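Local coordinates for protein sgbp-b (Bacteroides uniformis, PDB 7K44) that probably binds xyloglucan at the cell surface of a human gut commensal, as part of a locus for using this polysaccharide, at residues L49-G54 / I92-P97; Q60-T65 / V78-Y83; R302-G307 / E357-M362. All blocks are in the same frame, centred on the assembly; numbering follows the deposited sequence.

Overall arrangement
Starting from the N terminus, strand 48-54 meets strand 91-95 in interaction 1 and so closes a long loop. Interaction 2 lies wholly within that loop: strand 59-65 turns back through residues without regular structure and pairs with strand 78-80. The two contacts belong to different sheets of the N-terminal sandwich and touch each other, F94 packing on V80 and P97 on V78, so together they tie the sheets across their shared interior. Interaction 3 opens only after both have closed. It joins strands 300-305 and 357-364 in the xyloglucan-binding domain, its centre about 59 Å from that of interaction 1, on the opposite side of the chain's centre.

Interaction 1 (L49-G54 / I92-P97); sequences LRIVGG and ISFNAP
L49, R50 and I51 pair with F94, S93 and I92 on the two inner strands of an antiparallel four-stranded sheet, one half of the N-terminal beta sandwich. Two hydrogen-bonded pairs flank a non-hydrogen-bonded one. L49 and F94 exchange both backbone bonds, and the one from L49 N to F94 O, 2.8 Å long, is almost straight at 174°. I51 and I92 do the same, with I51 N 2.8 Å from I92 O. That carbonyl also receives a CA-H...O contact from R50, whose CA lies 3.2 Å from I92 O.

The inward face carries L49, I51, I92 and F94. With chi1 of 64°, the F94 side chain is tucked between its backbone N and carbonyl carbon, which brings the ring back over the neighbouring strand. L49 CB then covers one ring face toward its rim, while I51 comes in at the edge, its CD1 3.8 Å from F94 CE1. L49 CD1 touches both the ring, at F94 CE2, and A96, whose CB is 3.7 Å away; a small methyl suits a place where the leucine branch comes so close. Beyond the contact, L106 and V108 of strand 103-110 in the other sheet pack against this face, and V80 and Y83 reach F94.

On the outward face the chemistry changes. R50 extends alongside S93 and then bends at its third torsion (-67°), and a water accepts from R50 NE at 2.9 Å and bonds to S93 OG. A long, flexible arginine and a short hydroxyl suit such a surface, since water can bridge what they do not span directly. The pairing is thus amphipathic: branched and aromatic groups exclude solvent on the inner side, backbone bonds fix the register, and the polar outer side adds a link through water.

Interaction 2 (Q60-T65 / V78-Y83); sequences QRVYFT and VEVTDY
E79 OE2 is met by R61 NH1, in a salt bridge of 3.0 Å, and by a water beside the V62 backbone. These groups flank the pairing of strand 59-65 with the short edge strand 78-80, in the second four-stranded sheet of the N-terminal beta sandwich. The oxygen lies at the edge of the guanidinium, in its plane, and offers its syn side, although the two flat groups are turned 69° apart. E79 reaches there as an extended chain, its CG anti to the backbone N (chi1 -174°), and a glutamate is long enough to reach R61. On the far side of strand 59-65, Q60 and R61 both face E109, forming a classic beta bulge.

The same water accepts from V62 N at 3.0 Å and lies 2.7 Å from both E79 OE2 and V80 O, placed to donate to them. It thereby enters where the backbones begin to part. Closer ladder bonds run from V80 N to V62 O and from F64 N to V78 O, each 2.8 Å, and V78 N returns one to F64 O.

Apolar groups fill the opposite face. V62 sets CG1 against V80 and CG2 over the centre of the Y83 ring, a CH-pi contact in which CG2 is 4.0 Å from the ring centroid. F64 CE1 meets V80 CG2 at 3.7 Å, and its ring also makes an edge-to-face stack with F119. Branched valines suit the extended backbone and present methyls to these rings. Y83 keeps its hydroxyl at the polar margin, where a second water donates to Q60 O at 3.3 Å and lies 3.1 Å from Y83 OH.

Interaction 3 (R302-G307 / E357-M362); sequences RIYLKG and ELALQM
R302 exchanges backbone bonds with Q361, and their side chains run side by side. R302 NE and NH2 donate to Q361 OE1, at 3.0 and 2.9 Å, from one face of the amide and above its carbonyl plane. NH2 also forms a salt bridge with E309, while Q361 NE2 bonds to Q262 OE1. A leucine in place of R302 would carry no side-chain N-H groups, which would probably leave Q361 OE1 without these two bonds and E309 without its charged mate. I303 points to the other face, its CD1 4.0 Å from L360 CD2. Both strands belong to a five-stranded antiparallel sheet of the xyloglucan-binding domain, with L358 and L360 packing on F380. Y304 tucks its ring (chi1 64°) between backbone N and carbonyl carbon, over A359 CB, 3.7 Å from centroid to methyl; a methyl this small lets the ring lie close. Y304 CE1 lies over one face of the R302 guanidinium. L305 sets CD2 against L358 CG at 3.8 Å. Beyond the strand, K306 N still donates to E357 O at 2.7 Å, while NZ turns to R353 O. G307, whose positive phi favours glycine, donates from N to a water that donates to E357 OE1 and Y304 O.

Interaction 1 (L49-G54 / I92-P97)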
loop_
_atom_site.group_PDB
_atom_site.type_symbol
_atom_site.label_atom_id
_atom_site.label_comp_id
_atom_site.label_asym_id
_atom_site.label_seq_id
_atom_site.Cartn_x
_atom_site.Cartn_y
_atom_site.Cartn_z
ATOM N N LEU A 49 16.041 -19.693 20.216
ATOM C CA LEU A 49 14.794 -18.946 20.145
ATOM C C LEU A 49 14.773 -17.933 21.279
ATOM O O LEU A 49 15.386 -18.146 22.331
ATOM C CB LEU A 49 13.553 -19.859 20.292
ATOM C CG LEU A 49 13.269 -20.896 19.205
ATOM C CD1 LEU A 49 13.894 -22.230 19.567
ATOM C CD2 LEU A 49 11.768 -21.074 19.008
ATOM N N ARG A 50 14.042 -16.837 21.073
ATOM C CA ARG A 50 13.801 -15.881 22.145
ATOM C C ARG A 50 12.315 -15.563 22.204
ATOM O O ARG A 50 11.755 -15.033 21.240
ATOM C CB ARG A 50 14.618 -14.601 21.941
ATOM C CG ARG A 50 14.637 -13.714 23.181
ATOM C CD ARG A 50 15.330 -12.375 22.911
ATOM N NE ARG A 50 16.759 -12.527 22.661
ATOM C CZ ARG A 50 17.577 -11.505 22.417
ATOM N NH1 ARG A 50 17.102 -10.267 22.393
ATOM N NH2 ARG A 50 18.864 -11.721 22.192
ATOM N N ILE A 51 11.690 -15.865 23.337
ATOM C CA ILE A 51 10.312 -15.452 23.573
ATOM C C ILE A 51 10.310 -14.006 24.050
ATOM O O ILE A 51 10.972 -13.669 25.037
ATOM C CB ILE A 51 9.643 -16.362 24.610
ATOM C CG1 ILE A 51 9.707 -17.820 24.166
ATOM C CG2 ILE A 51 8.201 -15.914 24.841
ATOM C CD1 ILE A 51 9.213 -18.793 25.245
ATOM N N VAL A 52 9.549 -13.158 23.364
ATOM C CA VAL A 52 9.462 -11.731 23.667
ATOM C C VAL A 52 8.049 -11.425 24.142
ATOM O O VAL A 52 7.075 -11.682 23.425
ATOM C CB VAL A 52 9.826 -10.876 22.446
ATOM C CG1 VAL A 52 9.664 -9.398 22.773
ATOM C CG2 VAL A 52 11.242 -11.185 22.012
ATOM N N GLY A 53 7.936 -10.866 25.339
ATOM C CA GLY A 53 6.631 -10.556 25.884
ATOM C C GLY A 53 6.713 -9.670 27.107
ATOM O O GLY A 53 7.204 -8.539 27.024
ATOM N N GLY A 54 6.239 -10.170 28.239
ATOM C CA GLY A 54 6.329 -9.422 29.476
ATOM C C GLY A 54 5.798 -10.230 30.639
ATOM O O GLY A 54 5.075 -11.218 30.464
ATOM N N ILE A 92 12.806 -14.436 27.129
ATOM C CA ILE A 92 13.283 -15.746 27.564
ATOM C C ILE A 92 14.058 -16.380 26.416
ATOM O O ILE A 92 13.533 -16.502 25.303
ATOM C CB ILE A 92 12.115 -16.670 27.963
ATOM C CG1 ILE A 92 11.277 -16.057 29.082
ATOM C CG2 ILE A 92 12.650 -18.026 28.389
ATOM C CD1 ILE A 92 9.940 -16.771 29.277
ATOM N N SER A 93 15.291 -16.804 26.687
ATOM C CA SER A 93 16.148 -17.384 25.661
ATOM C C SER A 93 16.374 -18.865 25.930
ATOM O O SER A 93 16.570 -19.271 27.078
ATOM C CB SER A 93 17.493 -16.655 25.603
ATOM O OG SER A 93 17.313 -15.345 25.081
ATOM N N PHE A 94 16.362 -19.667 24.866
ATOM C CA PHE A 94 16.692 -21.085 24.985
ATOM C C PHE A 94 17.008 -21.653 23.610
ATOM O O PHE A 94 16.650 -21.075 22.585
ATOM C CB PHE A 94 15.552 -21.883 25.636
ATOM C CG PHE A 94 14.279 -21.900 24.832
ATOM C CD1 PHE A 94 13.334 -20.899 24.984
ATOM C CD2 PHE A 94 14.037 -22.914 23.918
ATOM C CE1 PHE A 94 12.161 -20.909 24.238
ATOM C CE2 PHE A 94 12.866 -22.934 23.167
ATOM C CZ PHE A 94 11.922 -21.934 23.333
ATOM N N ASN A 95 17.640 -22.826 23.606
ATOM C CA ASN A 95 17.940 -23.551 22.377
ATOM C C ASN A 95 16.894 -24.643 22.167
ATOM O O ASN A 95 16.468 -25.291 23.127
ATOM C CB ASN A 95 19.338 -24.168 22.449
ATOM C CG ASN A 95 20.423 -23.112 22.549
ATOM O OD1 ASN A 95 20.247 -21.989 22.078
ATOM N ND2 ASN A 95 21.531 -23.460 23.185
ATOM N N ALA A 96 16.475 -24.828 20.915
ATOM C CA ALA A 96 15.366 -25.731 20.631
ATOM C C ALA A 96 15.708 -27.142 21.093
ATOM O O ALA A 96 16.777 -27.661 20.742
ATOM C CB ALA A 96 15.079 -25.759 19.134
ATOM N N PRO A 97 14.834 -27.795 21.855
ATOM C CA PRO A 97 15.096 -29.178 22.271
ATOM C C PRO A 97 15.010 -30.142 21.097
ATOM O O PRO A 97 14.449 -29.841 20.040
ATOM C CB PRO A 97 13.992 -29.459 23.298
ATOM C CG PRO A 97 12.904 -28.482 22.957
ATOM C CD PRO A 97 13.594 -27.257 22.435
HETATM O O HOH W 1 18.794 -14.561 22.743
#

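Interaction 2 (Q60-T65 / V78-Y83)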
loop_
_atom_site.group_PDB
_atom_site.type_symbol
_atom_site.label_atom_id
_atom_site.label_comp_id
_atom_site.label_asym_id
_atom_site.label_seq_id
_atom_site.Cartn_x
_atom_site.Cartn_y
_atom_site.Cartn_z
ATOM N N GLN A 60 7.418 -21.313 35.911
ATOM C CA GLN A 60 7.472 -22.681 36.397
ATOM C C GLN A 60 7.810 -23.687 35.315
ATOM O O GLN A 60 8.561 -24.632 35.570
ATOM C CB GLN A 60 6.162 -23.039 37.106
ATOM C CG GLN A 60 5.894 -22.088 38.267
ATOM C CD GLN A 60 4.472 -22.123 38.768
ATOM O OE1 GLN A 60 3.559 -22.560 38.067
ATOM N NE2 GLN A 60 4.272 -21.653 39.995
ATOM N N ARG A 61 7.321 -23.481 34.095
ATOM C CA ARG A 61 7.655 -24.365 32.992
ATOM C C ARG A 61 7.655 -23.579 31.694
ATOM O O ARG A 61 6.946 -22.581 31.555
ATOM C CB ARG A 61 6.643 -25.507 32.867
ATOM C CG ARG A 61 7.043 -26.740 33.609
ATOM C CD ARG A 61 6.008 -27.844 33.489
ATOM N NE ARG A 61 5.835 -28.521 34.771
ATOM C CZ ARG A 61 6.796 -29.197 35.396
ATOM N NH1 ARG A 61 8.009 -29.310 34.852
ATOM N NH2 ARG A 61 6.546 -29.772 36.566
ATOM N N VAL A 62 8.467 -24.046 30.751
ATOM C CA VAL A 62 8.416 -23.614 29.361
ATOM C C VAL A 62 8.334 -24.878 28.523
ATOM O O VAL A 62 9.128 -25.804 28.719
ATOM C CB VAL A 62 9.661 -22.788 28.981
ATOM C CG1 VAL A 62 9.615 -22.393 27.503
ATOM C CG2 VAL A 62 9.755 -21.556 29.860
ATOM N N TYR A 63 7.361 -24.944 27.619
ATOM C CA TYR A 63 7.222 -26.182 26.860
ATOM C C TYR A 63 6.488 -25.930 25.550
ATOM O O TYR A 63 5.705 -24.983 25.431
ATOM C CB TYR A 63 6.512 -27.279 27.669
ATOM C CG TYR A 63 5.096 -26.950 28.106
ATOM C CD1 TYR A 63 4.855 -26.234 29.273
ATOM C CD2 TYR A 63 3.998 -27.368 27.358
ATOM C CE1 TYR A 63 3.564 -25.933 29.681
ATOM C CE2 TYR A 63 2.705 -27.071 27.757
ATOM C CZ TYR A 63 2.491 -26.355 28.917
ATOM O OH TYR A 63 1.205 -26.053 29.315
ATOM N N PHE A 64 6.767 -26.794 24.574
ATOM C CA PHE A 64 5.987 -26.886 23.351
ATOM C C PHE A 64 4.884 -27.916 23.547
ATOM O O PHE A 64 5.084 -28.944 24.210
ATOM C CB PHE A 64 6.875 -27.330 22.188
ATOM C CG PHE A 64 7.978 -26.357 21.846
ATOM C CD1 PHE A 64 9.196 -26.402 22.507
ATOM C CD2 PHE A 64 7.801 -25.411 20.843
ATOM C CE1 PHE A 64 10.226 -25.512 22.177
ATOM C CE2 PHE A 64 8.822 -24.519 20.511
ATOM C CZ PHE A 64 10.034 -24.575 21.187
ATOM N N THR A 65 3.720 -27.631 22.971
ATOM C CA THR A 65 2.554 -28.499 23.085
ATOM C C THR A 65 1.906 -28.656 21.717
ATOM O O THR A 65 1.946 -27.751 20.882
ATOM C CB THR A 65 1.536 -27.962 24.103
ATOM O OG1 THR A 65 0.477 -28.921 24.271
ATOM C CG2 THR A 65 0.930 -26.645 23.670
ATOM N N VAL A 78 7.068 -31.297 24.380
ATOM C CA VAL A 78 8.524 -31.165 24.435
ATOM C C VAL A 78 8.826 -30.052 25.430
ATOM O O VAL A 78 8.546 -28.880 25.153
ATOM C CB VAL A 78 9.148 -30.833 23.069
ATOM C CG1 VAL A 78 10.633 -31.158 23.081
ATOM C CG2 VAL A 78 8.451 -31.570 21.945
ATOM N N GLU A 79 9.410 -30.405 26.575
ATOM C CA GLU A 79 9.720 -29.404 27.580
ATOM C C GLU A 79 11.061 -28.737 27.276
ATOM O O GLU A 79 11.977 -29.352 26.724
ATOM C CB GLU A 79 9.766 -30.019 28.980
ATOM C CG GLU A 79 9.954 -28.973 30.065
ATOM C CD GLU A 79 9.776 -29.494 31.475
ATOM O OE1 GLU A 79 9.788 -30.730 31.672
ATOM O OE2 GLU A 79 9.642 -28.648 32.386
ATOM N N VAL A 80 11.156 -27.462 27.633
ATOM C CA VAL A 80 12.409 -26.717 27.623
ATOM C C VAL A 80 12.876 -26.631 29.073
ATOM O O VAL A 80 12.274 -25.924 29.890
ATOM C CB VAL A 80 12.208 -25.327 27.007
ATOM C CG1 VAL A 80 13.511 -24.536 27.053
ATOM C CG2 VAL A 80 11.704 -25.443 25.572
ATOM N N THR A 81 13.941 -27.360 29.416
ATOM C CA THR A 81 14.427 -27.344 30.791
ATOM C C THR A 81 15.531 -26.326 31.032
ATOM O O THR A 81 15.754 -25.934 32.186
ATOM C CB THR A 81 14.921 -28.735 31.198
ATOM O OG1 THR A 81 15.690 -29.307 30.130
ATOM C CG2 THR A 81 13.734 -29.639 31.497
ATOM N N ASP A 82 16.216 -25.885 29.981
ATOM C CA ASP A 82 17.363 -24.991 30.098
ATOM C C ASP A 82 17.013 -23.702 29.363
ATOM O O ASP A 82 16.956 -23.681 28.127
ATOM C CB ASP A 82 18.597 -25.660 29.493
ATOM C CG ASP A 82 19.860 -24.820 29.633
ATOM O OD1 ASP A 82 19.806 -23.738 30.256
ATOM O OD2 ASP A 82 20.912 -25.251 29.111
ATOM N N TYR A 83 16.772 -22.634 30.123
ATOM C CA TYR A 83 16.462 -21.332 29.541
ATOM C C TYR A 83 16.932 -20.237 30.490
ATOM O O TYR A 83 17.194 -20.480 31.672
ATOM C CB TYR A 83 14.954 -21.194 29.280
ATOM C CG TYR A 83 14.119 -21.428 30.520
ATOM C CD1 TYR A 83 13.852 -20.395 31.411
ATOM C CD2 TYR A 83 13.601 -22.684 30.800
ATOM C CE1 TYR A 83 13.101 -20.611 32.548
ATOM C CE2 TYR A 83 12.848 -22.911 31.938
ATOM C CZ TYR A 83 12.601 -21.868 32.803
ATOM O OH TYR A 83 11.853 -22.090 33.934
HETATM O O HOH W 2 11.575 -25.116 34.441
HETATM O O HOH W 3 10.413 -26.078 31.872
#

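Interaction 3 (R302-G307 / E357-M362)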
loop_
_atom_site.group_PDB
_atom_site.type_symbol
_atom_site.label_atom_id
_atom_site.label_comp_id
_atom_site.label_asym_id
_atom_site.label_seq_id
_atom_site.Cartn_x
_atom_site.Cartn_y
_atom_site.Cartn_z
ATOM N N ARG A 302 -15.176 17.488 -9.275
ATOM C CA ARG A 302 -15.874 16.625 -10.202
ATOM C C ARG A 302 -14.920 16.204 -11.307
ATOM O O ARG A 302 -13.929 16.891 -11.605
ATOM C CB ARG A 302 -17.138 17.268 -10.769
ATOM C CG ARG A 302 -16.892 18.208 -11.896
ATOM C CD ARG A 302 -18.214 18.506 -12.577
ATOM N NE ARG A 302 -18.111 19.672 -13.435
ATOM C CZ ARG A 302 -18.864 19.885 -14.511
ATOM N NH1 ARG A 302 -19.785 18.997 -14.882
ATOM N NH2 ARG A 302 -18.682 20.982 -15.225
ATOM N N ILE A 303 -15.207 15.049 -11.885
ATOM C CA ILE A 303 -14.415 14.464 -12.953
ATOM C C ILE A 303 -15.368 14.063 -14.064
ATOM O O ILE A 303 -16.445 13.521 -13.800
ATOM C CB ILE A 303 -13.624 13.247 -12.432
ATOM C CG1 ILE A 303 -12.730 13.672 -11.258
ATOM C CG2 ILE A 303 -12.849 12.580 -13.562
ATOM C CD1 ILE A 303 -11.629 12.724 -10.915
ATOM N N TYR A 304 -15.008 14.358 -15.307
ATOM C CA TYR A 304 -15.804 13.881 -16.428
ATOM C C TYR A 304 -14.897 13.654 -17.633
ATOM O O TYR A 304 -13.855 14.307 -17.783
ATOM C CB TYR A 304 -17.017 14.794 -16.727
ATOM C CG TYR A 304 -16.678 16.194 -17.162
ATOM C CD1 TYR A 304 -16.498 17.209 -16.229
ATOM C CD2 TYR A 304 -16.550 16.498 -18.504
ATOM C CE1 TYR A 304 -16.175 18.510 -16.648
ATOM C CE2 TYR A 304 -16.226 17.783 -18.926
ATOM C CZ TYR A 304 -16.049 18.774 -17.993
ATOM O OH TYR A 304 -15.722 20.039 -18.422
ATOM N N LEU A 305 -15.285 12.694 -18.474
ATOM C CA LEU A 305 -14.467 12.226 -19.582
ATOM C C LEU A 305 -15.189 12.445 -20.905
ATOM O O LEU A 305 -16.406 12.238 -21.006
ATOM C CB LEU A 305 -14.141 10.740 -19.442
ATOM C CG LEU A 305 -13.574 10.321 -18.087
ATOM C CD1 LEU A 305 -13.265 8.830 -18.085
ATOM C CD2 LEU A 305 -12.308 11.106 -17.808
ATOM N N LYS A 306 -14.416 12.850 -21.913
ATOM C CA LYS A 306 -14.911 13.064 -23.278
ATOM C C LYS A 306 -16.119 13.995 -23.321
ATOM O O LYS A 306 -17.002 13.864 -24.177
ATOM C CB LYS A 306 -15.151 11.736 -24.008
ATOM C CG LYS A 306 -13.858 10.995 -24.316
ATOM C CD LYS A 306 -14.086 9.746 -25.155
ATOM C CE LYS A 306 -12.775 9.139 -25.602
ATOM N NZ LYS A 306 -12.989 8.127 -26.678
ATOM N N GLY A 307 -16.146 14.972 -22.416
ATOM C CA GLY A 307 -17.199 15.969 -22.427
ATOM C C GLY A 307 -18.525 15.495 -21.898
ATOM O O GLY A 307 -19.505 16.237 -21.989
ATOM N N GLU A 357 -11.261 14.417 -24.003
ATOM C CA GLU A 357 -10.948 15.191 -22.809
ATOM C C GLU A 357 -10.981 14.337 -21.537
ATOM O O GLU A 357 -11.776 13.401 -21.391
ATOM C CB GLU A 357 -11.923 16.355 -22.660
ATOM C CG GLU A 357 -11.558 17.330 -21.539
ATOM C CD GLU A 357 -12.478 18.529 -21.513
ATOM O OE1 GLU A 357 -13.690 18.358 -21.279
ATOM O OE2 GLU A 357 -11.993 19.657 -21.755
ATOM N N LEU A 358 -10.101 14.689 -20.611
ATOM C CA LEU A 358 -10.120 14.215 -19.229
ATOM C C LEU A 358 -10.166 15.487 -18.393
ATOM O O LEU A 358 -9.243 16.304 -18.463
ATOM C CB LEU A 358 -8.862 13.395 -18.955
ATOM C CG LEU A 358 -8.763 12.587 -17.658
ATOM C CD1 LEU A 358 -7.671 11.526 -17.771
ATOM C CD2 LEU A 358 -8.493 13.482 -16.478
ATOM N N ALA A 359 -11.257 15.700 -17.662
ATOM C CA ALA A 359 -11.469 16.946 -16.932
ATOM C C ALA A 359 -11.641 16.722 -15.432
ATOM O O ALA A 359 -12.372 15.819 -15.004
ATOM C CB ALA A 359 -12.681 17.713 -17.467
ATOM N N LEU A 360 -10.994 17.583 -14.642
ATOM C CA LEU A 360 -11.161 17.664 -13.196
ATOM C C LEU A 360 -11.455 19.111 -12.840
ATOM O O LEU A 360 -10.765 20.015 -13.321
ATOM C CB LEU A 360 -9.901 17.226 -12.439
ATOM C CG LEU A 360 -9.374 15.806 -12.633
ATOM C CD1 LEU A 360 -8.427 15.762 -13.822
ATOM C CD2 LEU A 360 -8.646 15.375 -11.372
ATOM N N GLN A 361 -12.472 19.347 -12.012
ATOM C CA GLN A 361 -12.818 20.711 -11.624
ATOM C C GLN A 361 -13.087 20.792 -10.134
ATOM O O GLN A 361 -13.850 19.984 -9.592
ATOM C CB GLN A 361 -14.039 21.223 -12.382
ATOM C CG GLN A 361 -13.907 21.086 -13.870
ATOM C CD GLN A 361 -15.090 21.661 -14.616
ATOM O OE1 GLN A 361 -16.156 21.872 -14.038
ATOM N NE2 GLN A 361 -14.903 21.944 -15.907
ATOM N N MET A 362 -12.460 21.767 -9.477
ATOM C CA MET A 362 -12.603 21.965 -8.039
ATOM C C MET A 362 -13.451 23.201 -7.768
ATOM O O MET A 362 -13.232 24.255 -8.377
ATOM C CB MET A 362 -11.239 22.111 -7.369
ATOM C CG MET A 362 -11.336 22.085 -5.848
ATOM S SD MET A 362 -9.706 22.229 -5.082
ATOM C CE MET A 362 -9.938 21.298 -3.575
HETATM O O HOH W 4 -14.141 15.647 -20.417
HETATM O O HOH W 5 -15.511 20.294 -21.050
#